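Local atomic coordinates of transcription termination factor FttA (Pyrococcus horikoshii, PDB entry 3AF6), a protein that probably terminates transcription genome-wide by cutting nascent RNA at the polymerase exit channel, as a nuclease that needs two zinc ions. Residues Gly358-Ala363 and Leu386-Met391; Arg608-Arg613 and Phe635-Arg640. All coordinates share one frame; numbering follows the deposited sequence.

Contact 1. Residues Gly358-Ala363 and Leu386-Met391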
loop_
_atom_site.group_PDB
_atom_site.type_symbol
_atom_site.label_atom_id
_atom_site.label_comp_id
_atom_site.label_asym_id
_atom_site.label_seq_id
_atom_site.Cartn_x
_atom_site.Cartn_y
_atom_site.Cartn_z
ATOM N N GLY A 358 -3.254 -23.348 14.454
ATOM C CA GLY A 358 -4.035 -24.232 13.614
ATOM C C GLY A 358 -5.500 -24.180 13.987
ATOM O O GLY A 358 -6.314 -24.945 13.470
ATOM N N LEU A 359 -5.836 -23.262 14.885
ATOM C CA LEU A 359 -7.208 -23.110 15.337
ATOM C C LEU A 359 -8.153 -22.592 14.254
ATOM O O LEU A 359 -9.195 -23.195 13.999
ATOM C CB LEU A 359 -7.256 -22.174 16.544
ATOM C CG LEU A 359 -8.653 -21.944 17.133
ATOM C CD1 LEU A 359 -9.273 -23.292 17.536
ATOM C CD2 LEU A 359 -8.556 -21.011 18.342
ATOM N N HIS A 360 -7.791 -21.480 13.621
ATOM C CA HIS A 360 -8.636 -20.885 12.588
ATOM C C HIS A 360 -7.825 -19.952 11.698
ATOM O O HIS A 360 -6.863 -19.323 12.152
ATOM C CB HIS A 360 -9.766 -20.090 13.240
ATOM C CG HIS A 360 -10.881 -19.735 12.306
ATOM N ND1 HIS A 360 -12.001 -20.523 12.150
ATOM C CD2 HIS A 360 -11.056 -18.671 11.489
ATOM C CE1 HIS A 360 -12.817 -19.961 11.280
ATOM N NE2 HIS A 360 -12.269 -18.836 10.864
ATOM N N ASN A 361 -8.216 -19.850 10.431
ATOM C CA ASN A 361 -7.502 -18.980 9.511
ATOM C C ASN A 361 -8.424 -18.066 8.731
ATOM O O ASN A 361 -9.395 -18.517 8.117
ATOM C CB ASN A 361 -6.652 -19.809 8.551
ATOM C CG ASN A 361 -5.664 -20.668 9.277
ATOM O OD1 ASN A 361 -6.036 -21.674 9.890
ATOM N ND2 ASN A 361 -4.395 -20.271 9.248
ATOM N N ILE A 362 -8.104 -16.775 8.760
ATOM C CA ILE A 362 -8.882 -15.768 8.060
ATOM C C ILE A 362 -8.042 -15.163 6.949
ATOM O O ILE A 362 -6.832 -14.997 7.095
ATOM C CB ILE A 362 -9.294 -14.612 9.013
ATOM C CG1 ILE A 362 -10.005 -15.168 10.250
ATOM C CG2 ILE A 362 -10.216 -13.639 8.291
ATOM C CD1 ILE A 362 -10.205 -14.133 11.358
ATOM N N ALA A 363 -8.687 -14.851 5.834
ATOM C CA ALA A 363 -8.014 -14.202 4.719
ATOM C C ALA A 363 -8.885 -13.004 4.365
ATOM O O ALA A 363 -10.065 -13.161 4.016
ATOM C CB ALA A 363 -7.897 -15.140 3.526
ATOM N N LEU A 386 -7.366 -22.109 5.196
ATOM C CA LEU A 386 -8.316 -21.029 5.007
ATOM C C LEU A 386 -9.740 -21.389 5.366
ATOM O O LEU A 386 -10.460 -21.927 4.531
ATOM C CB LEU A 386 -8.291 -20.560 3.547
ATOM C CG LEU A 386 -9.250 -19.421 3.164
ATOM C CD1 LEU A 386 -8.979 -18.191 4.031
ATOM C CD2 LEU A 386 -9.074 -19.079 1.691
ATOM N N GLU A 387 -10.157 -21.077 6.591
ATOM C CA GLU A 387 -11.527 -21.363 7.010
ATOM C C GLU A 387 -12.479 -20.223 6.682
ATOM O O GLU A 387 -13.594 -20.468 6.224
ATOM C CB GLU A 387 -11.605 -21.646 8.508
ATOM C CG GLU A 387 -11.137 -23.027 8.899
ATOM C CD GLU A 387 -9.653 -23.220 8.692
ATOM O OE1 GLU A 387 -9.273 -24.287 8.160
ATOM O OE2 GLU A 387 -8.869 -22.317 9.068
ATOM N N THR A 388 -12.038 -18.982 6.908
ATOM C CA THR A 388 -12.877 -17.808 6.652
ATOM C C THR A 388 -12.281 -16.786 5.663
ATOM O O THR A 388 -11.145 -16.309 5.829
ATOM C CB THR A 388 -13.204 -17.052 7.974
ATOM O OG1 THR A 388 -13.800 -17.951 8.913
ATOM C CG2 THR A 388 -14.172 -15.893 7.711
ATOM N N LEU A 389 -13.075 -16.432 4.655
ATOM C CA LEU A 389 -12.648 -15.465 3.657
ATOM C C LEU A 389 -13.497 -14.195 3.669
ATOM O O LEU A 389 -14.709 -14.249 3.473
ATOM C CB LEU A 389 -12.702 -16.077 2.255
ATOM C CG LEU A 389 -12.282 -15.094 1.153
ATOM C CD1 LEU A 389 -10.841 -14.685 1.407
ATOM C CD2 LEU A 389 -12.423 -15.722 -0.236
ATOM N N VAL A 390 -12.857 -13.054 3.902
ATOM C CA VAL A 390 -13.569 -11.772 3.898
ATOM C C VAL A 390 -13.146 -11.171 2.571
ATOM O O VAL A 390 -11.957 -10.946 2.368
ATOM C CB VAL A 390 -13.097 -10.832 5.048
ATOM C CG1 VAL A 390 -13.918 -9.560 5.046
ATOM C CG2 VAL A 390 -13.205 -11.541 6.391
ATOM N N MET A 391 -14.101 -10.923 1.674
ATOM C CA MET A 391 -13.768 -10.390 0.355
ATOM C C MET A 391 -14.529 -9.126 -0.032
ATOM O O MET A 391 -15.629 -8.883 0.455
ATOM C CB MET A 391 -13.993 -11.474 -0.715
ATOM C CG MET A 391 -15.461 -11.829 -0.969
ATOM S SD MET A 391 -15.709 -13.223 -2.121
ATOM C CE MET A 391 -14.837 -12.655 -3.575
#

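Contact 2. Residues Arg608-Arg613 and Phe635-Arg640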
loop_
_atom_site.group_PDB
_atom_site.type_symbol
_atom_site.label_atom_id
_atom_site.label_comp_id
_atom_site.label_asym_id
_atom_site.label_seq_id
_atom_site.Cartn_x
_atom_site.Cartn_y
_atom_site.Cartn_z
ATOM N N ARG A 608 -8.223 -21.673 -2.709
ATOM C CA ARG A 608 -7.888 -22.944 -2.076
ATOM C C ARG A 608 -7.028 -22.737 -0.823
ATOM O O ARG A 608 -6.068 -21.951 -0.841
ATOM C CB ARG A 608 -7.110 -23.793 -3.094
ATOM C CG ARG A 608 -7.390 -25.262 -3.075
ATOM C CD ARG A 608 -8.835 -25.554 -3.432
ATOM N NE ARG A 608 -9.210 -25.080 -4.759
ATOM C CZ ARG A 608 -10.407 -25.296 -5.300
ATOM N NH1 ARG A 608 -11.324 -25.974 -4.623
ATOM N NH2 ARG A 608 -10.694 -24.843 -6.511
ATOM N N PRO A 609 -7.357 -23.440 0.277
ATOM C CA PRO A 609 -8.480 -24.381 0.359
ATOM C C PRO A 609 -9.826 -23.683 0.377
ATOM O O PRO A 609 -9.912 -22.508 0.733
ATOM C CB PRO A 609 -8.203 -25.155 1.656
ATOM C CG PRO A 609 -7.380 -24.253 2.448
ATOM C CD PRO A 609 -6.464 -23.607 1.435
ATOM N N ARG A 610 -10.869 -24.408 -0.018
ATOM C CA ARG A 610 -12.224 -23.866 -0.048
ATOM C C ARG A 610 -12.614 -23.513 1.382
ATOM O O ARG A 610 -12.559 -24.351 2.275
ATOM C CB ARG A 610 -13.169 -24.909 -0.637
ATOM C CG ARG A 610 -14.624 -24.521 -0.768
ATOM C CD ARG A 610 -15.277 -25.475 -1.759
ATOM N NE ARG A 610 -16.731 -25.349 -1.863
ATOM C CZ ARG A 610 -17.577 -25.646 -0.878
ATOM N NH1 ARG A 610 -17.110 -26.081 0.291
ATOM N NH2 ARG A 610 -18.890 -25.530 -1.067
ATOM N N PRO A 611 -13.002 -22.255 1.617
ATOM C CA PRO A 611 -13.400 -21.765 2.943
ATOM C C PRO A 611 -14.744 -22.277 3.485
ATOM O O PRO A 611 -15.637 -22.646 2.726
ATOM C CB PRO A 611 -13.392 -20.250 2.752
ATOM C CG PRO A 611 -13.888 -20.114 1.339
ATOM C CD PRO A 611 -13.074 -21.178 0.613
ATOM N N GLU A 612 -14.873 -22.294 4.811
ATOM C CA GLU A 612 -16.109 -22.739 5.453
ATOM C C GLU A 612 -17.154 -21.648 5.319
ATOM O O GLU A 612 -18.334 -21.934 5.155
ATOM C CB GLU A 612 -15.894 -23.022 6.942
ATOM C CG GLU A 612 -14.986 -24.186 7.246
ATOM C CD GLU A 612 -14.581 -24.229 8.714
ATOM O OE1 GLU A 612 -13.925 -25.218 9.115
ATOM O OE2 GLU A 612 -14.914 -23.272 9.458
ATOM N N ARG A 613 -16.718 -20.395 5.411
ATOM C CA ARG A 613 -17.642 -19.285 5.285
ATOM C C ARG A 613 -16.987 -18.085 4.617
ATOM O O ARG A 613 -15.797 -17.814 4.801
ATOM C CB ARG A 613 -18.214 -18.893 6.659
ATOM C CG ARG A 613 -17.221 -18.292 7.650
ATOM C CD ARG A 613 -17.432 -18.824 9.082
ATOM N NE ARG A 613 -18.264 -17.974 9.944
ATOM C CZ ARG A 613 -19.575 -17.773 9.803
ATOM N NH1 ARG A 613 -20.254 -18.355 8.823
ATOM N NH2 ARG A 613 -20.219 -16.989 10.657
ATOM N N PHE A 635 -22.264 -22.135 -4.958
ATOM C CA PHE A 635 -21.235 -22.989 -4.382
ATOM C C PHE A 635 -21.698 -23.697 -3.123
ATOM O O PHE A 635 -21.070 -24.661 -2.669
ATOM C CB PHE A 635 -19.988 -22.162 -4.069
ATOM C CG PHE A 635 -19.416 -21.448 -5.262
ATOM C CD1 PHE A 635 -18.831 -22.158 -6.300
ATOM C CD2 PHE A 635 -19.467 -20.059 -5.350
ATOM C CE1 PHE A 635 -18.303 -21.496 -7.411
ATOM C CE2 PHE A 635 -18.941 -19.390 -6.462
ATOM C CZ PHE A 635 -18.360 -20.114 -7.490
ATOM N N GLY A 636 -22.797 -23.221 -2.552
ATOM C CA GLY A 636 -23.298 -23.830 -1.337
ATOM C C GLY A 636 -22.437 -23.486 -0.135
ATOM O O GLY A 636 -22.513 -24.159 0.891
ATOM N N ILE A 637 -21.616 -22.447 -0.252
ATOM C CA ILE A 637 -20.761 -22.024 0.848
ATOM C C ILE A 637 -21.520 -21.044 1.766
ATOM O O ILE A 637 -22.264 -20.182 1.281
ATOM C CB ILE A 637 -19.489 -21.328 0.300
ATOM C CG1 ILE A 637 -18.684 -22.318 -0.542
ATOM C CG2 ILE A 637 -18.641 -20.782 1.442
ATOM C CD1 ILE A 637 -17.452 -21.719 -1.208
ATOM N N SER A 638 -21.348 -21.181 3.083
ATOM C CA SER A 638 -22.003 -20.272 4.024
ATOM C C SER A 638 -21.507 -18.860 3.783
ATOM O O SER A 638 -20.303 -18.600 3.862
ATOM C CB SER A 638 -21.682 -20.633 5.471
ATOM O OG SER A 638 -22.461 -21.724 5.922
ATOM N N THR A 639 -22.424 -17.940 3.519
ATOM C CA THR A 639 -22.025 -16.572 3.269
ATOM C C THR A 639 -22.797 -15.544 4.091
ATOM O O THR A 639 -23.848 -15.828 4.649
ATOM C CB THR A 639 -22.204 -16.239 1.781
ATOM O OG1 THR A 639 -23.600 -16.279 1.451
ATOM C CG2 THR A 639 -21.444 -17.261 0.907
ATOM N N ARG A 640 -22.255 -14.337 4.176
ATOM C CA ARG A 640 -22.938 -13.270 4.888
ATOM C C ARG A 640 -22.382 -11.903 4.543
ATOM O O ARG A 640 -21.176 -11.744 4.343
ATOM C CB ARG A 640 -22.868 -13.468 6.397
ATOM C CG ARG A 640 -23.822 -12.520 7.117
ATOM C CD ARG A 640 -23.689 -12.626 8.612
ATOM N NE ARG A 640 -23.732 -14.018 9.039
ATOM C CZ ARG A 640 -23.706 -14.394 10.309
ATOM N NH1 ARG A 640 -23.643 -13.472 11.260
ATOM N NH2 ARG A 640 -23.740 -15.683 10.623
#

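Contact 1. Residues Gly358-Ala363 and Leu386-Met391
Two neighbouring parallel strands of a mixed metallo-beta-lactamase sheet meet here, with Ile-362 opposite Thr-388 and Ala-363 opposite Leu-389. Thr-388 ties into both sides of Ile-362: its N donates to Asn-361 O at 2.9 Å with an almost straight 174° angle, and its O receives Ala-363 N at 2.9 Å. The ladder continues one step along, where Val-390 N reaches Ala-363 O over 2.8 Å. Where the pairing begins, side chains add to the backbone bonds. With CG anti to its backbone N (chi1 -165°), the His-360 ring swings towards strand 388-391, and NE2 and Thr-388 OG1 share a hydrogen bond of 2.6 Å, in which either could be the donor; the hydroxyl lies at the ring edge, in plane, which helps to fix the turn of the ring. Glu-387 CB covers one ring face in a CH-pi contact, 3.8 Å from the centroid. Further out, the bent Glu-387 chain brings OE2 to Asn-361 N in a weak hydrogen bond, while OE1 forms a salt bridge with Arg-385. Apolar groups separate by face. The side chains of Ile-362 and Val-390 lie side by side, pointing the same way, with their CG2 atoms 4.1 Å apart, and Ile-362 also packs on Ile-191 of the other sheet. On the opposite face, Ala-363 CB meets the CD1 methyls of Leu-386 and Leu-389, and Leu-389 rests on Tyr-603 of helix 597-606. Such a sheet, between a second sheet and helices, typifies the alpha-beta-beta-alpha sandwich of the metallo-beta-lactamase superfamily.

Contact 2. Residues Arg608-Arg613 and Phe635-Arg640
Arg-610 NH2 donates to Phe-635 O over 2.8 Å, the one hydrogen bond between the two segments. The acceptor sits at the guanidinium edge, practically in its plane, but the bond is bent, with an N-H...O angle of 135°, and the donor is tilted from the carbonyl plane by 33°. An outstretched chain carries the group there: CG is anti to the backbone N (chi1 -179°) and the run from CG to NE is extended. Phe-635 ends helix 621-635 and Gly-636, with positive phi, turns the chain out of it, so the positive guanidinium may also be favoured by the negative end of the helix dipole. Ile-637 meets Arg-610 tip to tip, and its CG1 lies over one face of the guanidinium, 3.5 Å from CZ. The CG2 branch of the same isoleucine turns to the backbone instead, 3.8 Å from Pro-611 O and close to Glu-612 O. Farther along, residues 608-613 run past Ser-638, whose CB is 3.6 Å from Glu-612 O, while Arg-613 CA makes a CA-H...O contact with Ser-638 O. Arg-613 and Arg-640 then run side by side, their NH2 atoms 3.8 Å apart and their planes steeply inclined; the like charges would be expected to repel, though Arg-640 is solvent-exposed and its position may be influenced by a crystal neighbour. Both arginines lie on Ile-648 of strand 647-649. Ile-637 and Phe-635 pack on helix 597-606, and Thr-639 OG1 bonds Ala-628 O, fastening edge strand 638-640 to helix 621-635.

In the fold
Read from the N terminus, contact 1 comes first, closing a loop between residues 363 and 386 that holds no helix but includes the zinc ligand Asp-367. The chain then passes through the beta-CASP region before returning to the same sheet, where contact 2 closes the beta-alpha-beta unit around helix 621-635; the ligand His-618 lies in that loop. The two closures therefore follow in series, neither enclosing the other. In space they adjoin: Leu-389 N probably bonds Arg-613 O, and Pro-609 packs against Leu-386. Contact 1 lies in the N-terminal part of the metallo-beta-lactamase domain and contact 2 in the C-terminal part; the pairing of strands 388-392 and 613-617 joins the two into one sheet.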